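Local coordinates for aromatic-L-amino-acid decarboxylase (Catharanthus roseus, PDB 6EEW) that catalyses the pyridoxal 5'-phosphate-dependent decarboxylation of L-tryptophan to tryptamine and of 5-hydroxy-L-tryptophan to serotonin, working as a homodimer, at the interface of chains A and B. Residues are numbered along the deposited sequence; one frame, centred on the assembly and turned at random. Chains: chain A/B, Aromatic-L-amino-acid decarboxylase.

Contact 1: the interface of chains A and B. Residues chain A 367-369; chain B 166, 168-169.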
# COMPACT_ATOMS: atom_id res chain seq x y z
N ILE A 367 -8.68 -2.09 1.06
CA ILE A 367 -8.51 -3.52 1.27
C ILE A 367 -8.09 -3.81 2.70
O ILE A 367 -8.59 -4.76 3.33
CB ILE A 367 -7.53 -4.07 0.23
CG1 ILE A 367 -8.22 -4.09 -1.15
CG2 ILE A 367 -7.02 -5.44 0.64
CD1 ILE A 367 -7.33 -4.52 -2.28
N ALA A 368 -7.17 -3.03 3.24
CA ALA A 368 -6.58 -3.32 4.53
C ALA A 368 -7.26 -2.53 5.64
O ALA A 368 -8.22 -1.80 5.42
CB ALA A 368 -5.08 -3.03 4.51
N THR A 369 -6.76 -2.71 6.86
CA THR A 369 -7.18 -1.95 8.04
C THR A 369 -6.28 -0.74 8.26
O THR A 369 -6.76 0.39 8.30
CB THR A 369 -7.20 -2.87 9.28
OG1 THR A 369 -8.24 -3.84 9.14
CG2 THR A 369 -7.45 -2.08 10.55
N THR B 166 0.62 -4.74 3.90
CA THR B 166 -0.34 -5.00 4.96
C THR B 166 -0.51 -6.50 5.17
O THR B 166 -0.10 -7.32 4.35
CB THR B 166 -1.69 -4.36 4.65
OG1 THR B 166 -2.25 -5.00 3.50
CG2 THR B 166 -1.52 -2.90 4.37
N SER B 168 -3.71 -7.62 5.47
CA SER B 168 -4.93 -7.88 4.70
C SER B 168 -4.61 -8.28 3.28
O SER B 168 -5.19 -9.23 2.74
CB SER B 168 -5.85 -6.66 4.72
OG SER B 168 -6.54 -6.53 5.94
N GLU B 169 -3.66 -7.59 2.64
CA GLU B 169 -3.41 -7.91 1.24
C GLU B 169 -2.55 -9.16 1.09
O GLU B 169 -2.72 -9.91 0.13
CB GLU B 169 -2.77 -6.71 0.53
CG GLU B 169 -1.41 -6.28 1.01
CD GLU B 169 -0.80 -5.19 0.11
OE1 GLU B 169 -1.41 -4.88 -0.94
OE2 GLU B 169 0.28 -4.66 0.44
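The chain A loop between the 3-10 helix 362-365 and helix 375-409 meets the start of helix 167-186 of chain B, with A:Ala368 set against B:Ser168 and B:Thr166. The contact illustrates how a dimeric enzyme can seat a loop of one subunit on a helix start of the other by shape alone. The A:Ala368 methyl is the tip that chain A offers. It faces the branch point of B:Thr166 squarely, standing as near to the hydroxyl oxygen and to CB as to the methyl, with A:Ala368 CB 3.6 Å from B:Thr166 CG2.

B:Thr166 has a second task. Its OG1 occupies the crowded position between backbone N and carbonyl carbon (chi1 65°), from where it receives the amide of B:Glu169 in a nearly straight hydrogen bond, B:Glu169 N to B:Thr166 OG1 3.1 Å. This is a helix N-cap: the bond ties off the first turn of helix 167-186 and fixes the rotation of the threonine, so the branch presented to the alanine is held by its own chain.

One residue into the helix, B:Ser168 lies over the backbone of the loop. Its CB comes within 3.4 Å of A:Ala368 CA and 3.6 Å of A:Ile367 O, while OG stands 3.5 Å from A:Ala368 CA. The serine hydroxyl thus makes van der Waals contact with the loop without bonding to it; A:Thr369 N, the nearest atom of that residue, is 3.9 Å from B:Ser168 OG. A:Ile367 adds a looser flank, its CG2 branch facing B:Glu169 CA at 4.4 Å.

B:Ser168 belongs, by similarity, to the pyridoxal 5'-phosphate site, and A:Thr369 lines a tryptophan pocket. The patch therefore probably fixes the spacing between the cofactor-binding helix start of one subunit and a substrate-lining loop of the other.

Contact 2: the interface of chains A and B. Residues chain A 93, 103-105, 324-325; chain B 117, 120-122, 371-372.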
# COMPACT_ATOMS: atom_id res chain seq x y z
N MET A 93 15.25 9.10 -10.89
CA MET A 93 15.33 10.53 -10.61
C MET A 93 16.28 11.27 -11.53
O MET A 93 16.46 12.48 -11.35
CB MET A 93 15.75 10.76 -9.16
CG MET A 93 14.70 10.38 -8.14
SD MET A 93 13.14 11.19 -8.45
CE MET A 93 12.27 9.89 -9.33
N ALA A 103 8.16 9.31 -12.48
CA ALA A 103 7.60 9.42 -11.14
C ALA A 103 8.08 10.75 -10.58
O ALA A 103 9.19 10.85 -10.05
CB ALA A 103 8.01 8.23 -10.27
N THR A 104 7.23 11.77 -10.71
CA THR A 104 7.65 13.13 -10.42
C THR A 104 7.59 13.41 -8.92
O THR A 104 6.79 12.81 -8.19
CB THR A 104 6.78 14.12 -11.19
OG1 THR A 104 5.42 14.03 -10.75
CG2 THR A 104 6.84 13.77 -12.65
N VAL A 105 8.45 14.32 -8.46
CA VAL A 105 8.65 14.55 -7.04
C VAL A 105 8.75 16.05 -6.78
O VAL A 105 8.79 16.86 -7.71
CB VAL A 105 9.90 13.83 -6.50
CG1 VAL A 105 9.82 12.33 -6.78
CG2 VAL A 105 11.17 14.44 -7.11
N TYR A 324 5.64 11.62 -4.08
CA TYR A 324 6.44 10.42 -4.23
C TYR A 324 5.52 9.21 -4.27
O TYR A 324 4.32 9.30 -3.96
CB TYR A 324 7.46 10.32 -3.09
CG TYR A 324 8.62 11.31 -3.18
CD1 TYR A 324 8.47 12.64 -2.83
CD2 TYR A 324 9.87 10.88 -3.60
CE1 TYR A 324 9.53 13.52 -2.90
CE2 TYR A 324 10.93 11.76 -3.68
CZ TYR A 324 10.76 13.07 -3.33
OH TYR A 324 11.82 13.93 -3.42
N LEU A 325 6.06 8.06 -4.69
CA LEU A 325 5.37 6.81 -4.41
C LEU A 325 5.22 6.65 -2.90
O LEU A 325 6.14 6.97 -2.15
CB LEU A 325 6.14 5.62 -4.97
CG LEU A 325 5.97 5.23 -6.44
CD1 LEU A 325 6.71 6.21 -7.34
CD2 LEU A 325 6.43 3.79 -6.67
N THR B 117 12.44 6.75 -0.24
CA THR B 117 11.55 7.70 -0.87
C THR B 117 12.32 8.60 -1.82
O THR B 117 11.96 8.74 -3.00
CB THR B 117 10.81 8.52 0.19
OG1 THR B 117 9.98 7.67 0.98
CG2 THR B 117 9.94 9.58 -0.47
N ASN B 120 13.00 7.05 -4.94
CA ASN B 120 11.70 7.03 -5.63
C ASN B 120 11.72 6.16 -6.88
O ASN B 120 11.22 6.54 -7.94
CB ASN B 120 11.22 8.45 -5.96
CG ASN B 120 9.73 8.51 -6.26
OD1 ASN B 120 8.92 7.85 -5.59
ND2 ASN B 120 9.36 9.29 -7.27
N SER B 121 12.30 4.97 -6.76
CA SER B 121 12.29 4.00 -7.83
C SER B 121 11.04 3.12 -7.79
O SER B 121 10.36 3.01 -6.77
CB SER B 121 13.54 3.11 -7.76
OG SER B 121 13.55 2.42 -6.54
N VAL B 122 10.72 2.53 -8.94
CA VAL B 122 9.59 1.63 -9.10
C VAL B 122 10.15 0.27 -9.47
O VAL B 122 10.65 0.09 -10.59
CB VAL B 122 8.61 2.13 -10.17
CG1 VAL B 122 7.31 1.34 -10.11
CG2 VAL B 122 8.37 3.62 -9.99
N ARG B 371 5.96 -0.47 -6.99
CA ARG B 371 6.47 -0.80 -5.67
C ARG B 371 7.60 0.15 -5.30
O ARG B 371 8.48 0.40 -6.12
CB ARG B 371 7.04 -2.23 -5.60
CG ARG B 371 6.03 -3.34 -5.58
CD ARG B 371 6.68 -4.69 -5.87
NE ARG B 371 8.02 -4.79 -5.31
CZ ARG B 371 8.32 -5.35 -4.15
NH1 ARG B 371 7.38 -5.89 -3.38
NH2 ARG B 371 9.58 -5.38 -3.74
N LYS B 372 7.62 0.59 -4.05
CA LYS B 372 8.77 1.30 -3.53
C LYS B 372 9.94 0.33 -3.29
O LYS B 372 9.83 -0.89 -3.46
CB LYS B 372 8.43 2.02 -2.23
CG LYS B 372 7.25 2.96 -2.29
CD LYS B 372 7.06 3.76 -1.00
CE LYS B 372 8.28 4.59 -0.67
NZ LYS B 372 7.96 5.73 0.23
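The carboxamide oxygen of B:Asn120 accepts the backbone amide of A:Leu325, with A:Leu325 N 3.0 Å from B:Asn120 OD1 and an angle of 160° at the hydrogen. The donor is tilted 19° from the carbonyl plane. In this group II decarboxylase, a pyridoxal-phosphate enzyme, the bond links the residue just after helix 107-119 of one subunit to the loop that follows the cofactor lysine, A:Lys319, of the other.

With CG anti to its backbone N (chi1 -162°), B:Asn120 reaches into chain A. Its ND2 points tip to tip toward the A:Val105 side chain and passes A:Ala103 CB at 3.5 Å, while the A:Met93 methyl comes over obliquely, A:Met93 CE to B:Asn120 CB 3.8 Å. The nitrogen is near the A:Ala103 carbonyl, but its N-H is turned elsewhere. An alanine here would probably leave the A:Leu325 amide without its acceptor and open a gap beside A:Val105 and A:Ala103.

The A:Tyr324 ring is clasped between methyls of different chains: A:Val105 CG1 lies over one face toward the rim, and B:Thr117 CG2 meets the opposite face, 3.4 Å from A:Tyr324 CD2. A:Leu325 points the other way, its CD2 meeting B:Val122 CG2 at 3.8 Å, the two side chains at about a right angle.

A bend in the middle of the B:Lys372 chain swings its side-chain amine back to the B:Thr117 hydroxyl, B:Lys372 NZ to B:Thr117 OG1 2.9 Å. B:Lys372 NZ also makes a weak hydrogen bond to the backbone carbonyl oxygen, A:Leu325 O, at 3.2 Å.

About 22 Å separates the C-alpha centres of contact 1 and contact 2, yet the same loop, between the 3-10 helix 362-365 and helix 375-409, serves both. Chain A supplies its earlier part to contact 1; chain B supplies its later part to contact 2. Because the dimer is two-fold symmetric, each copy of the loop does both jobs against the opposite subunit. One contact is pure packing, the other adds polar bonds. With residues of the cofactor or tryptophan sites in or beside both, dimerisation and active-site shape are likely to be coupled in this homodimer.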